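Local coordinates for amidohydrolase (Brucella melitensis biovar Abortus, PDB 4F0L), which probably acts as a metal-dependent deaminase of the amidohydrolase family, with an iron ion bound in the crystal at the metal site, at residues 195-198 and 199-203; 127-130 and 131-134; 220-223 and 224-227; 140-143 and 144-147; 444-447 and 448-452. All blocks are in the same frame, centred on the assembly; numbering follows the deposited sequence.

How the interactions relate
All five contacts are local and lie in series along the chain; none nests in or crosses another. Interaction 2 comes first, where strand 122-129 runs out into a loop near the iron. Interaction 4 closes the end of that loop and starts helix 145-157. Interaction 1 is the last part of helix 189-203. These three touch: Leu195 packs on His132 and Ser144, Cys199 on Ala147, and Tyr140 on the backbone of 132-133. Interaction 3 caps helix 223-229, about 9 Å from interaction 2 at the nearest atoms. Interaction 5 stands apart on the C-terminal helix 442-457, which meets the second subunit.

Interaction 1: 195-198 and 199-203; sequences LIEG and CRKTL
The outer face of helix 189-203 carries a salt-bridge network between Glu197, Arg200 and Lys201. Glu197 and Arg200 lie side by side and point the same way. Glu197 has CG anti to its backbone N (chi1 -180°) and bends at chi2, which carries the carboxylate forward along the helix. Arg200 NE donates to Glu197 OE1 at 3.2 Å, nearly straight, with the oxygen in the guanidinium plane. OE1 is met on its syn side, but with the donor well out of the carboxylate plane. The second oxygen, Glu197 OE2, is paired with Arg200 NH2 in a salt bridge; the modelled 2.4 Å is improbably short, so the exact distance is doubtful. The two flat groups are not coplanar: their planes are 42° apart. Lys201 crosses Glu197 at a slant, and its NZ makes a long salt bridge to Glu197 OE2 at 3.8 Å. Arg200 NH1 also pairs with Glu204. On the inner face, Cys199 SG lies 3.4 Å from Leu195 O. Cys199 and Ile196 pack on strands 160-167 and 210-215. Backbone bonds such as Cys199 N to Leu195 O (2.9 Å) continue the turn. This is an amphipathic helix, with an i to i+3 and i to i+4 charge network outside and apolar side chains facing parallel barrel strands.

Interaction 2: 127-130 and 131-134; sequences EFHY and LHHD
The imidazole rings of His129 and His132 meet in an offset edge-to-face pair. The edge of His132 is turned toward the face of His129, with ring centroids 5.1 Å apart and planes at 90°. Over one face of His129 sits Leu131 N, near the rim. Over one face of His132 lies the Tyr130 backbone: CA makes a CH-pi contact 4.1 Å from the ring centroid. At the edges, one water lies in the plane of both rings, 2.8 Å from His129 NE2 and 2.8 Å from His132 ND1. It bridges the two rings and helps fix their rotation. His132 CG is anti to its carbonyl carbon (chi1 -63°), which folds the ring back toward the strand. There CE1 approaches His129 O at 3.1 Å. The other nitrogen, His132 NE2, bonds to Val166 O. Leu131 is the centre of an inverse gamma turn, which bends the chain sharply just past the strand. Tyr130 stacks edge-to-face with Phe185, and its side chain comes about 4 Å from that of the iron ligand His67. This is the C-terminal end of a beta strand, beside the metal site, in the TIM-barrel fold of the amidohydrolase family.

Interaction 3: 220-223 and 224-227; sequences AVTP and DELD
A capping box closes the N terminus of helix 223-229, where the loop after strand 210-215 turns into the helix. Thr222 is the N-cap, and it exchanges two hydrogen bonds with Glu225. In one, Glu225 N donates to Thr222 OG1 at 3.2 Å. In the other, Thr222 N donates to Glu225 OE1 at 2.8 Å, almost straight at 174°. This donor comes from above the carboxylate plane. Thr222 OG1 sits between its own N and carbonyl carbon (chi1 71°), which points it at the first turn of the helix. Glu225 CG is anti to the carbonyl carbon (chi1 -66°), and beyond CG the chain stays extended; this shape carries OE1 back to the N-cap amide. Its second oxygen, OE2, is held by His170 NE2, which anchors the far end of the carboxylate. A water accepts from Asp224 N at 2.8 Å and has a weak bond to Thr222 OG1. The amide groups of the first turn are thus met by a side chain and a water. The helical bonds begin with Leu226 N to Thr222 O (2.9 Å) and Asp227 N to Pro223 O (3.1 Å). Beside the cap, Val221 CG1 packs on Leu226 CB at 4.1 Å. Val221 also touches Phe167 of strand 160-167, while Leu226 leans on Trp263 and Leu264 of helix 260-267. The reciprocal side-chain and backbone bonds, with proline in the first position of the helix, make a classic helix N-terminal capping box.

Interaction 4: 140-143 and 144-147; sequences YANL and SEMA
Tyr140 and Glu145 are in direct contact, the aliphatic part of the glutamate lying over the ring. Glu145 CG stands over one face, 4.3 Å from the Tyr140 ring centroid, in a CH-pi contact offset toward the rim. The two side chains cross at about a right angle. Glu145 CG is anti to the backbone N (chi1 -178°), and the bend at chi2 turns the carboxylate away toward Asn142. Asn142 ND2 donates to Glu145 OE1 at 3.1 Å. The bond lies close to the amide plane but reaches the oxygen from above the carboxylate plane. Met146 lies against the hydroxyl end of the ring, with CG 3.9 Å from Tyr140 CE2 and CE 3.6 Å from Tyr140 OH.

A type I beta turn from Asn142 to Glu145 positions these groups, closed by Glu145 N to Asn142 O at 2.9 Å. Two waters brace it. One donates to Asn142 OD1 and accepts from Ser144 N; the other links Leu143 O to Met146 N. Asp148 takes further bonds from Asn142 ND2 and Ser144 OG, and Arg149 forms a salt bridge with Glu145 OE2. The turn leads into helix 145-157. Tyr140, Glu145 and Met146 rest on Pro103 of helix 103-119, Leu143 and Ser144 on Leu195 of helix 189-203, and Met146 on His129 of strand 122-129.

Interaction 5: 444-447 and 448-452; sequences EAER and AFQKA
One side-chain hydrogen bond crosses the contact, between Glu446 and Gln450, a turn apart on helix 442-457. Gln450 NE2 donates to Glu446 OE2 at 2.7 Å, with an N-H...O angle of 164°. The oxygen lies close to the plane of the Gln450 amide, but the donor stands above the carboxylate plane, and the two planes are 57° apart. Both side chains bend at chi2 to meet. Glu446 has CG anti to its backbone N (chi1 -179°), which sends its carboxylate forward toward Gln450. Gln450 NE2 has a weak second bond, to the backbone O of Arg402 of the second subunit.

The charged contacts gather on the other carboxylate oxygen. Glu446 OE1 makes salt bridges with Arg112 of helix 103-119 and with Arg402 of the second subunit. Two arginines, one from each chain, thus share one oxygen, which would probably favour the ionised carboxylate.

Packing involves Phe449, Ala445 and Gln450. Phe449 CD2 is 3.7 Å from Glu446 OE1, and the Phe449 ring meets that of Tyr71. It also leans on Arg112 and on Arg402 of the second subunit. Ala445 packs on Leu111 and Arg112 of helix 103-119, and Gln450 on Pro404 of the other chain.

Backbone bonds keep the regular i to i+4 pattern, among them Phe449 N to Ala445 O at 2.9 Å and Gln450 N to Glu446 O at 2.9 Å. The whole is a C-terminal amphipathic helix at a subunit interface, with an i to i+4 Glu-Gln pair meeting Arg402 of the second subunit.

Interaction 1: 195-198 and 199-203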
loop_
_atom_site.group_PDB
_atom_site.type_symbol
_atom_site.label_atom_id
_atom_site.label_comp_id
_atom_site.label_asym_id
_atom_site.label_seq_id
_atom_site.Cartn_x
_atom_site.Cartn_y
_atom_site.Cartn_z
ATOM N N LEU B 195 18.400 24.040 24.705
ATOM C CA LEU B 195 18.541 22.970 23.712
ATOM C C LEU B 195 18.366 23.536 22.301
ATOM O O LEU B 195 19.157 23.227 21.398
ATOM C CB LEU B 195 17.503 21.883 23.979
ATOM C CG LEU B 195 17.403 20.747 22.949
ATOM C CD1 LEU B 195 18.608 19.853 23.060
ATOM C CD2 LEU B 195 16.127 19.982 23.194
ATOM N N ILE B 196 17.349 24.376 22.121
ATOM C CA ILE B 196 17.132 25.060 20.856
ATOM C C ILE B 196 18.378 25.873 20.445
ATOM O O ILE B 196 18.783 25.837 19.297
ATOM C CB ILE B 196 15.888 25.975 20.920
ATOM C CG1 ILE B 196 14.590 25.141 20.866
ATOM C CG2 ILE B 196 15.899 27.000 19.800
ATOM C CD1 ILE B 196 14.390 24.325 19.591
ATOM N N GLU B 197 19.007 26.550 21.400
ATOM C CA GLU B 197 20.245 27.254 21.144
ATOM C C GLU B 197 21.385 26.311 20.690
ATOM O O GLU B 197 22.090 26.625 19.738
ATOM C CB GLU B 197 20.645 28.100 22.386
ATOM C CG GLU B 197 21.929 28.897 22.242
ATOM C CD GLU B 197 21.902 29.876 21.080
ATOM O OE1 GLU B 197 20.825 30.296 20.625
ATOM O OE2 GLU B 197 22.991 30.228 20.603
ATOM N N GLY B 198 21.552 25.165 21.347
ATOM C CA GLY B 198 22.510 24.140 20.882
ATOM C C GLY B 198 22.222 23.692 19.454
ATOM O O GLY B 198 23.130 23.600 18.630
ATOM N N CYS B 199 20.944 23.498 19.132
ATOM C CA CYS B 199 20.562 23.131 17.764
ATOM C C CYS B 199 20.895 24.218 16.749
ATOM O O CYS B 199 21.419 23.933 15.674
ATOM C CB CYS B 199 19.067 22.822 17.676
ATOM S SG CYS B 199 18.536 21.387 18.597
ATOM N N ARG B 200 20.610 25.467 17.092
ATOM C CA ARG B 200 20.943 26.586 16.192
ATOM C C ARG B 200 22.445 26.612 15.840
ATOM O O ARG B 200 22.812 26.781 14.684
ATOM C CB ARG B 200 20.515 27.931 16.790
ATOM C CG ARG B 200 20.626 29.098 15.819
ATOM C CD ARG B 200 20.582 30.440 16.533
ATOM N NE ARG B 200 21.604 30.557 17.563
ATOM C CZ ARG B 200 22.920 30.700 17.333
ATOM N NH1 ARG B 200 23.423 30.725 16.097
ATOM N NH2 ARG B 200 23.763 30.819 18.362
ATOM N N LYS B 201 23.306 26.468 16.835
ATOM C CA LYS B 201 24.735 26.444 16.580
ATOM C C LYS B 201 25.110 25.286 15.685
ATOM O O LYS B 201 25.839 25.452 14.736
ATOM C CB LYS B 201 25.533 26.357 17.881
ATOM C CG LYS B 201 25.486 27.631 18.680
ATOM C CD LYS B 201 26.050 27.433 20.089
ATOM C CE LYS B 201 25.986 28.727 20.877
ATOM N NZ LYS B 201 25.866 28.514 22.342
ATOM N N THR B 202 24.596 24.106 15.981
ATOM C CA THR B 202 24.853 22.942 15.147
ATOM C C THR B 202 24.426 23.123 13.693
ATOM O O THR B 202 25.117 22.659 12.787
ATOM C CB THR B 202 24.145 21.723 15.739
ATOM O OG1 THR B 202 24.797 21.391 16.970
ATOM C CG2 THR B 202 24.189 20.554 14.811
ATOM N N LEU B 203 23.285 23.771 13.470
ATOM C CA LEU B 203 22.766 23.958 12.116
ATOM C C LEU B 203 23.437 25.095 11.324
ATOM O O LEU B 203 23.150 25.291 10.158
ATOM C CB LEU B 203 21.264 24.162 12.167
ATOM C CG LEU B 203 20.475 22.907 12.569
ATOM C CD1 LEU B 203 18.985 23.232 12.636
ATOM C CD2 LEU B 203 20.701 21.748 11.623
#

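Interaction 2: 127-130 and 131-134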
loop_
_atom_site.group_PDB
_atom_site.type_symbol
_atom_site.label_atom_id
_atom_site.label_comp_id
_atom_site.label_asym_id
_atom_site.label_seq_id
_atom_site.Cartn_x
_atom_site.Cartn_y
_atom_site.Cartn_z
ATOM N N GLU B 127 11.871 16.540 11.108
ATOM C CA GLU B 127 12.186 15.632 12.195
ATOM C C GLU B 127 11.633 16.162 13.519
ATOM O O GLU B 127 12.141 17.110 14.086
ATOM C CB GLU B 127 13.689 15.413 12.314
ATOM C CG GLU B 127 14.084 14.348 13.327
ATOM C CD GLU B 127 13.527 12.957 13.027
ATOM O OE1 GLU B 127 13.421 12.573 11.832
ATOM O OE2 GLU B 127 13.203 12.240 14.002
ATOM N N PHE B 128 10.580 15.510 13.966
ATOM C CA PHE B 128 9.805 15.885 15.137
ATOM C C PHE B 128 10.490 15.098 16.250
ATOM O O PHE B 128 10.157 13.921 16.526
ATOM C CB PHE B 128 8.350 15.442 14.883
ATOM C CG PHE B 128 7.335 15.930 15.884
ATOM C CD1 PHE B 128 7.176 15.286 17.103
ATOM C CD2 PHE B 128 6.465 16.932 15.560
ATOM C CE1 PHE B 128 6.179 15.688 18.007
ATOM C CE2 PHE B 128 5.475 17.337 16.441
ATOM C CZ PHE B 128 5.328 16.711 17.669
ATOM N N HIS B 129 11.452 15.771 16.874
ATOM C CA HIS B 129 12.514 15.120 17.603
ATOM C C HIS B 129 12.347 15.203 19.104
ATOM O O HIS B 129 12.520 16.293 19.693
ATOM C CB HIS B 129 13.828 15.803 17.224
ATOM C CG HIS B 129 15.002 15.292 17.990
ATOM N ND1 HIS B 129 15.364 14.006 17.954
ATOM C CD2 HIS B 129 15.893 15.937 18.851
ATOM C CE1 HIS B 129 16.453 13.830 18.727
ATOM N NE2 HIS B 129 16.774 15.010 19.281
ATOM N N TYR B 130 12.020 14.089 19.736
ATOM C CA TYR B 130 11.812 14.112 21.192
ATOM C C TYR B 130 12.730 13.216 22.018
ATOM O O TYR B 130 12.586 13.153 23.227
ATOM C CB TYR B 130 10.340 13.851 21.564
ATOM C CG TYR B 130 9.706 12.565 21.109
ATOM C CD1 TYR B 130 9.876 11.381 21.819
ATOM C CD2 TYR B 130 8.839 12.548 20.027
ATOM C CE1 TYR B 130 9.250 10.205 21.422
ATOM C CE2 TYR B 130 8.197 11.378 19.633
ATOM C CZ TYR B 130 8.400 10.221 20.330
ATOM O OH TYR B 130 7.762 9.070 19.932
ATOM N N LEU B 131 13.661 12.533 21.371
ATOM C CA LEU B 131 14.549 11.645 22.061
ATOM C C LEU B 131 15.794 12.450 22.423
ATOM O O LEU B 131 16.764 12.514 21.649
ATOM C CB LEU B 131 14.877 10.465 21.171
ATOM C CG LEU B 131 15.795 9.408 21.747
ATOM C CD1 LEU B 131 15.286 8.872 23.075
ATOM C CD2 LEU B 131 15.979 8.306 20.692
ATOM N N HIS B 132 15.750 13.094 23.595
ATOM C CA HIS B 132 16.743 14.112 23.944
ATOM C C HIS B 132 17.870 13.648 24.820
ATOM O O HIS B 132 19.027 13.866 24.499
ATOM C CB HIS B 132 16.079 15.290 24.649
ATOM C CG HIS B 132 15.079 16.029 23.806
ATOM N ND1 HIS B 132 15.393 16.552 22.600
ATOM C CD2 HIS B 132 13.744 16.380 24.057
ATOM C CE1 HIS B 132 14.309 17.194 22.105
ATOM N NE2 HIS B 132 13.299 17.070 22.985
ATOM N N HIS B 133 17.539 13.069 25.974
ATOM C CA HIS B 133 18.505 12.912 27.047
ATOM C C HIS B 133 19.043 11.510 27.140
ATOM O O HIS B 133 18.637 10.623 26.389
ATOM C CB HIS B 133 17.853 13.372 28.346
ATOM C CG HIS B 133 17.293 14.777 28.257
ATOM N ND1 HIS B 133 18.039 15.829 27.863
ATOM C CD2 HIS B 133 16.027 15.278 28.553
ATOM C CE1 HIS B 133 17.271 16.938 27.890
ATOM N NE2 HIS B 133 16.049 16.596 28.314
ATOM N N ASP B 134 19.950 11.279 28.078
ATOM C CA ASP B 134 20.574 9.963 28.207
ATOM C C ASP B 134 19.565 8.942 28.777
ATOM O O ASP B 134 18.423 9.292 29.065
ATOM C CB ASP B 134 21.855 10.139 29.027
ATOM C CG ASP B 134 22.822 8.959 28.941
ATOM O OD1 ASP B 134 22.517 7.910 28.329
ATOM O OD2 ASP B 134 23.896 9.090 29.563
HETATM O O HOH W 1 17.860 16.494 21.376
#

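Interaction 3: 220-223 and 224-227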
loop_
_atom_site.group_PDB
_atom_site.type_symbol
_atom_site.label_atom_id
_atom_site.label_comp_id
_atom_site.label_asym_id
_atom_site.label_seq_id
_atom_site.Cartn_x
_atom_site.Cartn_y
_atom_site.Cartn_z
ATOM N N ALA B 220 0.752 16.944 26.743
ATOM C CA ALA B 220 2.131 16.891 27.179
ATOM C C ALA B 220 2.636 18.268 27.585
ATOM O O ALA B 220 3.717 18.383 28.152
ATOM C CB ALA B 220 3.014 16.250 26.119
ATOM N N VAL B 221 1.838 19.302 27.337
ATOM C CA VAL B 221 2.278 20.675 27.529
ATOM C C VAL B 221 1.135 21.444 28.157
ATOM O O VAL B 221 -0.024 21.221 27.786
ATOM C CB VAL B 221 2.671 21.302 26.166
ATOM C CG1 VAL B 221 3.242 22.696 26.361
ATOM C CG2 VAL B 221 3.698 20.446 25.409
ATOM N N THR B 222 1.433 22.324 29.119
ATOM C CA THR B 222 0.421 23.223 29.681
ATOM C C THR B 222 0.247 24.458 28.775
ATOM O O THR B 222 1.128 24.756 27.968
ATOM C CB THR B 222 0.778 23.749 31.102
ATOM O OG1 THR B 222 1.851 24.678 31.015
ATOM C CG2 THR B 222 1.188 22.631 32.056
ATOM N N PRO B 223 -0.879 25.191 28.929
ATOM C CA PRO B 223 -1.059 26.439 28.167
ATOM C C PRO B 223 0.073 27.465 28.322
ATOM O O PRO B 223 0.501 28.049 27.339
ATOM C CB PRO B 223 -2.396 26.984 28.688
ATOM C CG PRO B 223 -3.150 25.744 29.049
ATOM C CD PRO B 223 -2.108 24.828 29.665
ATOM N N ASP B 224 0.582 27.651 29.536
ATOM C CA ASP B 224 1.697 28.582 29.765
ATOM C C ASP B 224 2.970 28.121 29.069
ATOM O O ASP B 224 3.706 28.926 28.492
ATOM C CB ASP B 224 1.971 28.745 31.280
ATOM C CG ASP B 224 0.845 29.469 32.008
ATOM O OD1 ASP B 224 -0.063 29.998 31.338
ATOM O OD2 ASP B 224 0.876 29.555 33.258
ATOM N N GLU B 225 3.246 26.824 29.125
ATOM C CA GLU B 225 4.438 26.300 28.490
ATOM C C GLU B 225 4.311 26.439 26.971
ATOM O O GLU B 225 5.281 26.721 26.290
ATOM C CB GLU B 225 4.657 24.846 28.859
ATOM C CG GLU B 225 4.974 24.587 30.336
ATOM C CD GLU B 225 4.710 23.138 30.740
ATOM O OE1 GLU B 225 4.134 22.351 29.926
ATOM O OE2 GLU B 225 5.056 22.781 31.882
ATOM N N LEU B 226 3.102 26.244 26.457
ATOM C CA LEU B 226 2.846 26.371 25.045
ATOM C C LEU B 226 3.135 27.785 24.574
ATOM O O LEU B 226 3.758 27.979 23.512
ATOM C CB LEU B 226 1.400 25.970 24.747
ATOM C CG LEU B 226 0.929 25.915 23.312
ATOM C CD1 LEU B 226 1.769 24.892 22.569
ATOM C CD2 LEU B 226 -0.551 25.572 23.251
ATOM N N ASP B 227 2.705 28.779 25.357
ATOM C CA ASP B 227 3.031 30.173 25.048
ATOM C C ASP B 227 4.537 30.418 24.960
ATOM O O ASP B 227 5.003 31.012 23.992
ATOM C CB ASP B 227 2.444 31.146 26.081
ATOM C CG ASP B 227 0.935 31.258 26.001
ATOM O OD1 ASP B 227 0.360 31.008 24.918
ATOM O OD2 ASP B 227 0.327 31.617 27.035
HETATM O O HOH W 2 -0.680 26.488 31.768
#

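Interaction 4: 140-143 and 144-147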
loop_
_atom_site.group_PDB
_atom_site.type_symbol
_atom_site.label_atom_id
_atom_site.label_comp_id
_atom_site.label_asym_id
_atom_site.label_seq_id
_atom_site.Cartn_x
_atom_site.Cartn_y
_atom_site.Cartn_z
ATOM N N TYR B 140 22.768 15.046 28.261
ATOM C CA TYR B 140 24.144 14.757 27.818
ATOM C C TYR B 140 25.022 15.955 28.095
ATOM O O TYR B 140 24.527 17.063 28.164
ATOM C CB TYR B 140 24.178 14.461 26.328
ATOM C CG TYR B 140 23.543 13.159 25.964
ATOM C CD1 TYR B 140 24.224 11.962 26.178
ATOM C CD2 TYR B 140 22.277 13.109 25.411
ATOM C CE1 TYR B 140 23.657 10.766 25.837
ATOM C CE2 TYR B 140 21.707 11.922 25.082
ATOM C CZ TYR B 140 22.403 10.762 25.295
ATOM O OH TYR B 140 21.833 9.576 24.958
ATOM N N ALA B 141 26.328 15.734 28.242
ATOM C CA ALA B 141 27.249 16.835 28.519
ATOM C C ALA B 141 27.065 17.909 27.434
ATOM O O ALA B 141 27.058 19.102 27.715
ATOM C CB ALA B 141 28.699 16.344 28.605
ATOM N N ASN B 142 26.860 17.474 26.198
ATOM C CA ASN B 142 26.429 18.361 25.122
ATOM C C ASN B 142 24.897 18.282 25.062
ATOM O O ASN B 142 24.331 17.252 24.658
ATOM C CB ASN B 142 27.104 17.878 23.838
ATOM C CG ASN B 142 26.569 18.525 22.621
ATOM O OD1 ASN B 142 26.193 19.704 22.634
ATOM N ND2 ASN B 142 26.498 17.746 21.528
ATOM N N LEU B 143 24.211 19.341 25.486
ATOM C CA LEU B 143 22.746 19.270 25.698
ATOM C C LEU B 143 21.978 18.757 24.463
ATOM O O LEU B 143 21.030 17.942 24.584
ATOM C CB LEU B 143 22.198 20.623 26.167
ATOM C CG LEU B 143 20.683 20.726 26.406
ATOM C CD1 LEU B 143 20.190 19.730 27.437
ATOM C CD2 LEU B 143 20.327 22.142 26.826
ATOM N N SER B 144 22.379 19.227 23.290
ATOM C CA SER B 144 21.692 18.908 22.042
ATOM C C SER B 144 22.247 17.669 21.343
ATOM O O SER B 144 21.919 17.429 20.167
ATOM C CB SER B 144 21.708 20.124 21.091
ATOM O OG SER B 144 23.028 20.446 20.644
ATOM N N GLU B 145 23.070 16.892 22.041
ATOM C CA GLU B 145 23.688 15.682 21.462
ATOM C C GLU B 145 22.799 14.930 20.443
ATOM O O GLU B 145 23.234 14.669 19.323
ATOM C CB GLU B 145 24.095 14.710 22.564
ATOM C CG GLU B 145 24.796 13.454 22.070
ATOM C CD GLU B 145 26.114 13.721 21.370
ATOM O OE1 GLU B 145 26.851 14.649 21.796
ATOM O OE2 GLU B 145 26.414 13.023 20.382
ATOM N N MET B 146 21.577 14.579 20.827
ATOM C CA MET B 146 20.742 13.735 19.971
ATOM C C MET B 146 20.283 14.478 18.726
ATOM O O MET B 146 20.230 13.884 17.645
ATOM C CB MET B 146 19.541 13.156 20.733
ATOM C CG MET B 146 19.917 11.994 21.644
ATOM S SD MET B 146 20.408 10.557 20.690
ATOM C CE MET B 146 20.070 9.208 21.817
ATOM N N ALA B 147 20.005 15.780 18.862
ATOM C CA ALA B 147 19.672 16.635 17.697
ATOM C C ALA B 147 20.877 16.782 16.773
ATOM O O ALA B 147 20.720 16.805 15.532
ATOM C CB ALA B 147 19.135 18.021 18.119
HETATM O O HOH W 3 24.081 21.454 23.051
HETATM O O HOH W 4 20.197 15.778 23.003
#

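Interaction 5: 444-447 and 448-452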
loop_
_atom_site.group_PDB
_atom_site.type_symbol
_atom_site.label_atom_id
_atom_site.label_comp_id
_atom_site.label_asym_id
_atom_site.label_seq_id
_atom_site.Cartn_x
_atom_site.Cartn_y
_atom_site.Cartn_z
ATOM N N GLU B 444 26.602 1.208 2.699
ATOM C CA GLU B 444 27.346 1.608 3.888
ATOM C C GLU B 444 26.358 1.959 5.024
ATOM O O GLU B 444 26.502 1.507 6.175
ATOM C CB GLU B 444 28.236 2.832 3.578
ATOM C CG GLU B 444 29.296 2.682 2.476
ATOM C CD GLU B 444 28.821 2.938 1.035
ATOM O OE1 GLU B 444 27.606 2.968 0.759
ATOM O OE2 GLU B 444 29.702 3.061 0.137
ATOM N N ALA B 445 25.336 2.734 4.694
ATOM C CA ALA B 445 24.326 3.091 5.691
ATOM C C ALA B 445 23.642 1.854 6.247
ATOM O O ALA B 445 23.402 1.751 7.457
ATOM C CB ALA B 445 23.306 4.053 5.115
ATOM N N GLU B 446 23.334 0.906 5.365
ATOM C CA GLU B 446 22.707 -0.358 5.775
ATOM C C GLU B 446 23.556 -1.188 6.732
ATOM O O GLU B 446 23.037 -1.755 7.716
ATOM C CB GLU B 446 22.356 -1.183 4.539
ATOM C CG GLU B 446 21.688 -2.511 4.832
ATOM C CD GLU B 446 20.321 -2.372 5.487
ATOM O OE1 GLU B 446 19.792 -1.251 5.680
ATOM O OE2 GLU B 446 19.770 -3.428 5.830
ATOM N N ARG B 447 24.846 -1.317 6.433
ATOM C CA ARG B 447 25.730 -2.074 7.344
ATOM C C ARG B 447 25.708 -1.466 8.739
ATOM O O ARG B 447 25.612 -2.179 9.730
ATOM C CB ARG B 447 27.162 -2.155 6.826
ATOM C CG ARG B 447 27.370 -3.190 5.750
ATOM C CD ARG B 447 28.865 -3.345 5.376
ATOM N NE ARG B 447 29.360 -2.203 4.576
ATOM C CZ ARG B 447 29.265 -2.089 3.242
ATOM N NH1 ARG B 447 29.731 -1.005 2.623
ATOM N NH2 ARG B 447 28.740 -3.061 2.505
ATOM N N ALA B 448 25.800 -0.146 8.823
ATOM C CA ALA B 448 25.781 0.510 10.124
ATOM C C ALA B 448 24.400 0.339 10.810
ATOM O O ALA B 448 24.319 0.116 12.021
ATOM C CB ALA B 448 26.158 1.980 9.975
ATOM N N PHE B 449 23.329 0.409 10.025
ATOM C CA PHE B 449 21.984 0.200 10.549
ATOM C C PHE B 449 21.802 -1.208 11.129
ATOM O O PHE B 449 21.265 -1.343 12.222
ATOM C CB PHE B 449 20.953 0.464 9.449
ATOM C CG PHE B 449 19.537 0.174 9.844
ATOM C CD1 PHE B 449 18.906 0.897 10.845
ATOM C CD2 PHE B 449 18.822 -0.830 9.200
ATOM C CE1 PHE B 449 17.598 0.624 11.220
ATOM C CE2 PHE B 449 17.511 -1.099 9.572
ATOM C CZ PHE B 449 16.899 -0.367 10.586
ATOM N N GLN B 450 22.251 -2.240 10.414
ATOM C CA GLN B 450 22.100 -3.634 10.894
ATOM C C GLN B 450 22.910 -3.860 12.179
ATOM O O GLN B 450 22.444 -4.545 13.089
ATOM C CB GLN B 450 22.500 -4.668 9.830
ATOM C CG GLN B 450 21.583 -4.699 8.606
ATOM C CD GLN B 450 20.163 -5.096 8.964
ATOM O OE1 GLN B 450 19.948 -5.812 9.925
ATOM N NE2 GLN B 450 19.199 -4.602 8.217
ATOM N N LYS B 451 24.076 -3.221 12.283
ATOM C CA LYS B 451 24.865 -3.291 13.515
ATOM C C LYS B 451 24.080 -2.678 14.678
ATOM O O LYS B 451 23.889 -3.328 15.707
ATOM C CB LYS B 451 26.211 -2.597 13.317
ATOM C CG LYS B 451 27.230 -2.785 14.440
ATOM C CD LYS B 451 28.550 -2.088 14.071
ATOM C CE LYS B 451 29.453 -1.763 15.279
ATOM N NZ LYS B 451 30.567 -2.730 15.529
ATOM N N ALA B 452 23.551 -1.468 14.494
ATOM C CA ALA B 452 22.746 -0.821 15.542
ATOM C C ALA B 452 21.493 -1.642 15.931
ATOM O O ALA B 452 21.180 -1.806 17.111
ATOM C CB ALA B 452 22.362 0.607 15.146
#